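Local coordinates for protein lipoxygenase (Cyanothece sp., PDB 5EK8) that probably inserts molecular oxygen into polyunsaturated fatty acids as a 9R-lipoxygenase, using a non-heme iron ion, at residues H565-D575 with I657-I668. Residues are numbered along the deposited sequence; the frame is centred on the assembly and turned at random.
With FE2 (Fe (II) ion), chain B.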
ATOM      1  N   HIS A 565      -1.253   9.127   3.168  1.00 43.29           N
ATOM      2  CA  HIS A 565      -1.706   8.006   2.356  1.00 44.78           C
ATOM      3  C   HIS A 565      -1.472   6.642   2.998  1.00 46.96           C
ATOM      4  O   HIS A 565      -2.189   5.690   2.699  1.00 47.02           O
ATOM      5  CB  HIS A 565      -1.058   8.073   0.979  1.00 39.58           C
ATOM      6  CG  HIS A 565      -1.603   9.181   0.137  1.00 40.12           C
ATOM      7  ND1 HIS A 565      -1.123  10.473   0.207  1.00 42.01           N
ATOM      8  CD2 HIS A 565      -2.626   9.209  -0.749  1.00 39.31           C
ATOM      9  CE1 HIS A 565      -1.809  11.240  -0.620  1.00 41.44           C
ATOM     10  NE2 HIS A 565      -2.727  10.498  -1.212  1.00 41.07           N
ATOM     11  N   THR A 566      -0.492   6.545   3.889  1.00 47.10           N
ATOM     12  CA  THR A 566      -0.222   5.274   4.550  1.00 45.95           C
ATOM     13  C   THR A 566      -1.167   5.030   5.724  1.00 49.33           C
ATOM     14  O   THR A 566      -1.336   3.891   6.163  1.00 52.79           O
ATOM     15  CB  THR A 566       1.225   5.196   5.058  1.00 41.91           C
ATOM     16  OG1 THR A 566       1.525   6.372   5.822  1.00 44.93           O
ATOM     17  CG2 THR A 566       2.189   5.070   3.890  1.00 32.32           C
ATOM     18  N   THR A 567      -1.768   6.097   6.241  1.00 48.26           N
ATOM     19  CA  THR A 567      -2.699   5.969   7.360  1.00 46.28           C
ATOM     20  C   THR A 567      -4.157   6.140   6.930  1.00 41.28           C
ATOM     21  O   THR A 567      -4.804   5.170   6.546  1.00 44.12           O
ATOM     22  CB  THR A 567      -2.386   6.985   8.471  1.00 46.23           C
ATOM     23  OG1 THR A 567      -2.499   8.314   7.951  1.00 51.89           O
ATOM     24  CG2 THR A 567      -0.982   6.766   9.008  1.00 42.08           C
ATOM     25  N   LEU A 568      -4.667   7.369   6.986  1.00 34.61           N
ATOM     26  CA  LEU A 568      -6.083   7.615   6.713  1.00 34.33           C
ATOM     27  C   LEU A 568      -6.564   7.164   5.332  1.00 42.92           C
ATOM     28  O   LEU A 568      -7.601   6.522   5.233  1.00 50.51           O
ATOM     29  CB  LEU A 568      -6.416   9.096   6.884  1.00 33.33           C
ATOM     30  CG  LEU A 568      -7.868   9.416   6.512  1.00 33.54           C
ATOM     31  CD1 LEU A 568      -8.834   8.650   7.415  1.00 33.49           C
ATOM     32  CD2 LEU A 568      -8.149  10.911   6.556  1.00 31.88           C
ATOM     33  N   TRP A 569      -5.839   7.508   4.273  1.00 46.05           N
ATOM     34  CA  TRP A 569      -6.297   7.190   2.924  1.00 46.06           C
ATOM     35  C   TRP A 569      -6.474   5.695   2.715  1.00 43.59           C
ATOM     36  O   TRP A 569      -7.554   5.236   2.336  1.00 45.34           O
ATOM     37  CB  TRP A 569      -5.332   7.740   1.868  1.00 42.08           C
ATOM     38  CG  TRP A 569      -5.736   7.339   0.483  1.00 38.36           C
ATOM     39  CD1 TRP A 569      -5.137   6.401  -0.310  1.00 34.64           C
ATOM     40  CD2 TRP A 569      -6.854   7.837  -0.260  1.00 37.27           C
ATOM     41  NE1 TRP A 569      -5.809   6.296  -1.508  1.00 31.83           N
ATOM     42  CE2 TRP A 569      -6.863   7.170  -1.502  1.00 33.81           C
ATOM     43  CE3 TRP A 569      -7.844   8.788  -0.000  1.00 38.32           C
ATOM     44  CZ2 TRP A 569      -7.821   7.427  -2.479  1.00 36.21           C
ATOM     45  CZ3 TRP A 569      -8.794   9.045  -0.977  1.00 35.26           C
ATOM     46  CH2 TRP A 569      -8.777   8.365  -2.197  1.00 35.11           C
ATOM     47  N   HIS A 570      -5.411   4.940   2.955  1.00 41.87           N
ATOM     48  CA  HIS A 570      -5.473   3.501   2.780  1.00 44.41           C
ATOM     49  C   HIS A 570      -6.502   2.883   3.714  1.00 46.97           C
ATOM     50  O   HIS A 570      -7.184   1.943   3.338  1.00 46.11           O
ATOM     51  CB  HIS A 570      -4.108   2.859   3.010  1.00 47.10           C
ATOM     52  CG  HIS A 570      -4.152   1.364   3.013  1.00 54.18           C
ATOM     53  ND1 HIS A 570      -4.252   0.628   4.171  1.00 55.80           N
ATOM     54  CD2 HIS A 570      -4.144   0.473   1.995  1.00 56.21           C
ATOM     55  CE1 HIS A 570      -4.289  -0.659   3.868  1.00 54.32           C
ATOM     56  NE2 HIS A 570      -4.223  -0.779   2.557  1.00 51.74           N
ATOM     57  N   THR A 571      -6.602   3.413   4.931  1.00 48.51           N
ATOM     58  CA  THR A 571      -7.623   2.975   5.876  1.00 43.88           C
ATOM     59  C   THR A 571      -8.994   3.083   5.238  1.00 44.77           C
ATOM     60  O   THR A 571      -9.771   2.128   5.219  1.00 46.99           O
ATOM     61  CB  THR A 571      -7.616   3.817   7.172  1.00 40.30           C
ATOM     62  OG1 THR A 571      -6.467   3.489   7.957  1.00 43.38           O
ATOM     63  CG2 THR A 571      -8.866   3.547   7.987  1.00 37.75           C
ATOM     64  N   TRP A 572      -9.264   4.261   4.695  1.00 41.67           N
ATOM     65  CA  TRP A 572     -10.565   4.580   4.141  1.00 39.23           C
ATOM     66  C   TRP A 572     -10.897   3.688   2.964  1.00 40.10           C
ATOM     67  O   TRP A 572     -11.989   3.128   2.897  1.00 39.26           O
ATOM     68  CB  TRP A 572     -10.618   6.038   3.706  1.00 34.46           C
ATOM     69  CG  TRP A 572     -12.003   6.508   3.404  1.00 33.56           C
ATOM     70  CD1 TRP A 572     -12.785   6.153   2.336  1.00 31.74           C
ATOM     71  CD2 TRP A 572     -12.769   7.434   4.174  1.00 33.64           C
ATOM     72  NE1 TRP A 572     -13.995   6.805   2.398  1.00 32.72           N
ATOM     73  CE2 TRP A 572     -14.010   7.596   3.518  1.00 34.42           C
ATOM     74  CE3 TRP A 572     -12.529   8.145   5.355  1.00 36.64           C
ATOM     75  CZ2 TRP A 572     -15.003   8.436   4.004  1.00 40.60           C
ATOM     76  CZ3 TRP A 572     -13.517   8.981   5.838  1.00 43.04           C
ATOM     77  CH2 TRP A 572     -14.743   9.116   5.164  1.00 45.69           C
ATOM     78  N   VAL A 573      -9.951   3.546   2.042  1.00 37.19           N
ATOM     79  CA  VAL A 573     -10.221   2.779   0.833  1.00 40.26           C
ATOM     80  C   VAL A 573     -10.327   1.283   1.136  1.00 44.27           C
ATOM     81  O   VAL A 573     -11.215   0.593   0.630  1.00 42.60           O
ATOM     82  CB  VAL A 573      -9.141   3.017  -0.236  1.00 43.51           C
ATOM     83  CG1 VAL A 573      -9.446   2.207  -1.481  1.00 47.82           C
ATOM     84  CG2 VAL A 573      -9.066   4.491  -0.576  1.00 41.30           C
ATOM     85  N   ASN A 574      -9.432   0.792   1.985  1.00 48.44           N
ATOM     86  CA  ASN A 574      -9.361  -0.632   2.294  1.00 47.12           C
ATOM     87  C   ASN A 574     -10.508  -1.115   3.177  1.00 49.87           C
ATOM     88  O   ASN A 574     -11.141  -2.126   2.883  1.00 48.18           O
ATOM     89  CB  ASN A 574      -8.025  -0.956   2.962  1.00 45.14           C
ATOM     90  CG  ASN A 574      -7.849  -2.430   3.221  1.00 52.12           C
ATOM     91  OD1 ASN A 574      -7.451  -3.182   2.330  1.00 52.38           O
ATOM     92  ND2 ASN A 574      -8.138  -2.858   4.450  1.00 57.11           N
ATOM     93  N   ASP A 575     -10.783  -0.387   4.253  1.00 52.35           N
ATOM     94  CA  ASP A 575     -11.797  -0.814   5.210  1.00 52.72           C
ATOM     95  C   ASP A 575     -13.212  -0.529   4.714  1.00 52.35           C
ATOM     96  O   ASP A 575     -14.188  -0.840   5.398  1.00 58.07           O
ATOM     97  CB  ASP A 575     -11.576  -0.143   6.568  1.00 53.18           C
ATOM     98  CG  ASP A 575     -10.243  -0.527   7.210  1.00 55.53           C
ATOM     99  OD1 ASP A 575      -9.553  -1.430   6.684  1.00 51.63           O
ATOM    100  OD2 ASP A 575      -9.892   0.077   8.250  1.00 59.22           O
ATOM    101  N   ILE A 657     -16.746   9.020  12.823  1.00 56.90           N
ATOM    102  CA  ILE A 657     -15.475   8.322  12.679  1.00 52.91           C
ATOM    103  C   ILE A 657     -14.788   8.078  14.023  1.00 54.06           C
ATOM    104  O   ILE A 657     -14.713   8.967  14.873  1.00 54.93           O
ATOM    105  CB  ILE A 657     -14.523   9.108  11.753  1.00 49.20           C
ATOM    106  CG1 ILE A 657     -15.134   9.223  10.354  1.00 50.57           C
ATOM    107  CG2 ILE A 657     -13.159   8.440  11.694  1.00 42.34           C
ATOM    108  CD1 ILE A 657     -14.763  10.500   9.625  1.00 50.45           C
ATOM    109  N   ASP A 658     -14.307   6.854  14.211  1.00 55.58           N
ATOM    110  CA  ASP A 658     -13.494   6.516  15.371  1.00 59.09           C
ATOM    111  C   ASP A 658     -12.012   6.596  15.002  1.00 59.90           C
ATOM    112  O   ASP A 658     -11.531   5.839  14.158  1.00 61.22           O
ATOM    113  CB  ASP A 658     -13.851   5.117  15.888  1.00 65.17           C
ATOM    114  CG  ASP A 658     -13.371   4.871  17.311  1.00 75.12           C
ATOM    115  OD1 ASP A 658     -12.447   5.581  17.766  1.00 76.61           O
ATOM    116  OD2 ASP A 658     -13.924   3.963  17.974  1.00 78.49           O
ATOM    117  N   ILE A 659     -11.292   7.512  15.640  1.00 54.73           N
ATOM    118  CA  ILE A 659      -9.861   7.668  15.398  1.00 51.20           C
ATOM    119  C   ILE A 659      -9.104   6.383  15.712  1.00 52.97           C
ATOM    120  O   ILE A 659      -7.980   6.185  15.250  1.00 55.61           O
ATOM    121  CB  ILE A 659      -9.271   8.818  16.232  1.00 52.47           C
ATOM    122  CG1 ILE A 659      -9.449   8.546  17.728  1.00 52.28           C
ATOM    123  CG2 ILE A 659      -9.946  10.128  15.869  1.00 54.22           C
ATOM    124  CD1 ILE A 659      -8.835   9.606  18.614  1.00 50.91           C
ATOM    125  N   GLY A 660      -9.732   5.513  16.500  1.00 52.45           N
ATOM    126  CA  GLY A 660      -9.147   4.233  16.853  1.00 52.78           C
ATOM    127  C   GLY A 660      -9.203   3.242  15.707  1.00 55.67           C
ATOM    128  O   GLY A 660      -8.579   2.186  15.765  1.00 57.10           O
ATOM    129  N   ASN A 661      -9.951   3.585  14.662  1.00 56.78           N
ATOM    130  CA  ASN A 661     -10.053   2.736  13.482  1.00 56.68           C
ATOM    131  C   ASN A 661      -9.109   3.177  12.367  1.00 55.06           C
ATOM    132  O   ASN A 661      -9.120   2.614  11.273  1.00 54.73           O
ATOM    133  CB  ASN A 661     -11.492   2.714  12.965  1.00 61.41           C
ATOM    134  CG  ASN A 661     -12.347   1.674  13.669  1.00 68.58           C
ATOM    135  OD1 ASN A 661     -11.871   0.594  14.023  1.00 69.28           O
ATOM    136  ND2 ASN A 661     -13.618   1.996  13.875  1.00 74.84           N
ATOM    137  N   ILE A 662      -8.291   4.182  12.656  1.00 51.21           N
ATOM    138  CA  ILE A 662      -7.311   4.671  11.695  1.00 48.93           C
ATOM    139  C   ILE A 662      -6.037   3.836  11.750  1.00 47.40           C
ATOM    140  O   ILE A 662      -5.349   3.806  12.772  1.00 46.62           O
ATOM    141  CB  ILE A 662      -6.963   6.147  11.949  1.00 49.61           C
ATOM    142  CG1 ILE A 662      -8.215   7.015  11.816  1.00 47.32           C
ATOM    143  CG2 ILE A 662      -5.888   6.609  10.981  1.00 49.97           C
ATOM    144  CD1 ILE A 662      -8.001   8.470  12.160  1.00 44.69           C
ATOM    145  N   ARG A 663      -5.721   3.170  10.644  1.00 48.20           N
ATOM    146  CA  ARG A 663      -4.557   2.290  10.587  1.00 45.67           C
ATOM    147  C   ARG A 663      -3.250   3.073  10.560  1.00 41.99           C
ATOM    148  O   ARG A 663      -3.201   4.196  10.070  1.00 42.36           O
ATOM    149  CB  ARG A 663      -4.638   1.374   9.364  1.00 43.21           C
ATOM    150  CG  ARG A 663      -5.811   0.402   9.368  1.00 39.74           C
ATOM    151  CD  ARG A 663      -5.809  -0.424   8.097  1.00 40.11           C
ATOM    152  NE  ARG A 663      -6.804  -1.491   8.096  1.00 39.07           N
ATOM    153  CZ  ARG A 663      -6.558  -2.750   8.448  1.00 42.16           C
ATOM    154  NH1 ARG A 663      -5.346  -3.107   8.857  1.00 35.09           N
ATOM    155  NH2 ARG A 663      -7.537  -3.647   8.402  1.00 46.64           N
ATOM    156  N   THR A 664      -2.197   2.468  11.097  1.00 43.79           N
ATOM    157  CA  THR A 664      -0.878   3.090  11.163  1.00 47.72           C
ATOM    158  C   THR A 664      -0.143   2.951   9.833  1.00 53.57           C
ATOM    159  O   THR A 664       0.613   3.835   9.418  1.00 53.75           O
ATOM    160  CB  THR A 664      -0.015   2.459  12.288  1.00 58.38           C
ATOM    161  OG1 THR A 664      -0.630   2.684  13.561  1.00 58.98           O
ATOM    162  CG2 THR A 664       1.383   3.048  12.303  1.00 56.63           C
ATOM    163  N   LEU A 665      -0.387   1.837   9.156  1.00 51.39           N
ATOM    164  CA  LEU A 665       0.414   1.463   8.002  1.00 46.85           C
ATOM    165  C   LEU A 665      -0.397   0.700   6.964  1.00 43.12           C
ATOM    166  O   LEU A 665      -1.605   0.502   7.112  1.00 39.21           O
ATOM    167  CB  LEU A 665       1.610   0.615   8.447  1.00 42.41           C
ATOM    168  CG  LEU A 665       1.366  -0.867   8.771  1.00 37.15           C
ATOM    169  CD1 LEU A 665       2.671  -1.561   9.129  1.00 38.30           C
ATOM    170  CD2 LEU A 665       0.346  -1.068   9.886  1.00 32.21           C
ATOM    171  N   ILE A 666       0.287   0.285   5.906  1.00 43.21           N
ATOM    172  CA  ILE A 666      -0.302  -0.566   4.884  1.00 44.53           C
ATOM    173  C   ILE A 666       0.316  -1.954   4.971  1.00 48.79           C
ATOM    174  O   ILE A 666       1.456  -2.150   4.558  1.00 55.01           O
ATOM    175  CB  ILE A 666      -0.088   0.008   3.464  1.00 40.47           C
ATOM    176  CG1 ILE A 666      -0.616   1.447   3.385  1.00 36.12           C
ATOM    177  CG2 ILE A 666      -0.735  -0.894   2.421  1.00 34.23           C
ATOM    178  CD1 ILE A 666      -0.450   2.102   2.039  1.00 26.25           C
ATOM    179  N   ASN A 667      -0.427  -2.908   5.524  1.00 48.99           N
ATOM    180  CA  ASN A 667       0.028  -4.295   5.577  1.00 47.70           C
ATOM    181  C   ASN A 667      -1.086  -5.252   5.203  1.00 46.02           C
ATOM    182  O   ASN A 667      -0.974  -6.454   5.417  1.00 45.40           O
ATOM    183  CB  ASN A 667       0.577  -4.650   6.961  1.00 49.28           C
ATOM    184  CG  ASN A 667      -0.391  -4.322   8.083  1.00 50.58           C
ATOM    185  OD1 ASN A 667      -1.539  -3.938   7.845  1.00 55.57           O
ATOM    186  ND2 ASN A 667       0.073  -4.476   9.320  1.00 44.43           N
ATOM    187  N   ILE A 668      -2.159  -4.703   4.648  1.00 50.15           N
ATOM    188  CA  ILE A 668      -3.252  -5.498   4.106  1.00 45.94           C
ATOM    189  C   ILE A 668      -3.813  -4.763   2.888  1.00 49.27           C
ATOM    190  O   ILE A 668      -4.388  -5.324   1.949  1.00 44.92           O
ATOM    191  CB  ILE A 668      -4.361  -5.737   5.148  1.00 41.00           C
ATOM    192  CG1 ILE A 668      -5.336  -6.797   4.636  1.00 45.36           C
ATOM    193  CG2 ILE A 668      -5.071  -4.427   5.496  1.00 34.41           C
ATOM    194  CD1 ILE A 668      -4.680  -8.141   4.407  1.00 49.93           C
ATOM    195  OXT ILE A 668      -3.672  -3.543   2.827  1.00 55.10           O
TER
HETATM  196 FE   FE2 B 701      -4.919  -2.560   0.957  1.00 61.35          FE
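T566 O packs against L665 C and I666 CG1 of the C-terminal tail. The wider pi-type turn of helix 549-574 lies here, at 565-569. T567 meets the tail with its CA and its CG2 methyl. Its CA packs on R663 O as a CA-H...O contact, and CG2 rests near T664 O. One turn on, H570 has CG anti to its backbone N (chi1 173°), which turns the ring to the tail. I666 CG2 sits over one ring face, toward the rim, 3.7 Å from the centroid in a CH-pi contact. N574 CB lies over the opposite face, also toward the rim. H570 NE2 binds the iron at 2.5 Å, and I668 OXT, at the ring edge, binds it at 2.5 Å. H359 and H364 of helix 337-377 are further ligands. T571 OG1 links helix and tail. It donates to T567 O at 2.8 Å, from above the carbonyl plane, and accepts from R663 N at 2.8 Å. W572 adds an apolar touch, its ring edge against I657 CD1. N574 lays ND2 against I668 CG2. N574 belongs to the iron site, but its OD1 lies 2.9 Å from the iron FE, longer than the bonds of H570 and I668. D575 OD1 forms a salt bridge with R663 NE at 3.1 Å, taking the N-H on its syn lone pair, and also accepts from N574 ND2 at 3.0 Å. With an alanine at D575, the R663 guanidinium would probably lose its carboxylate mate and the N574 amide one of its bonds. R663 NH2 also bonds I624 O. These bonds join tail and helix near the iron, consistent with their helping to place the terminal carboxylate on the metal. A C-terminal isoleucine carboxylate as iron ligand is characteristic of lipoxygenases. The carboxylate's negative charge would be expected to offset part of the iron's positive charge.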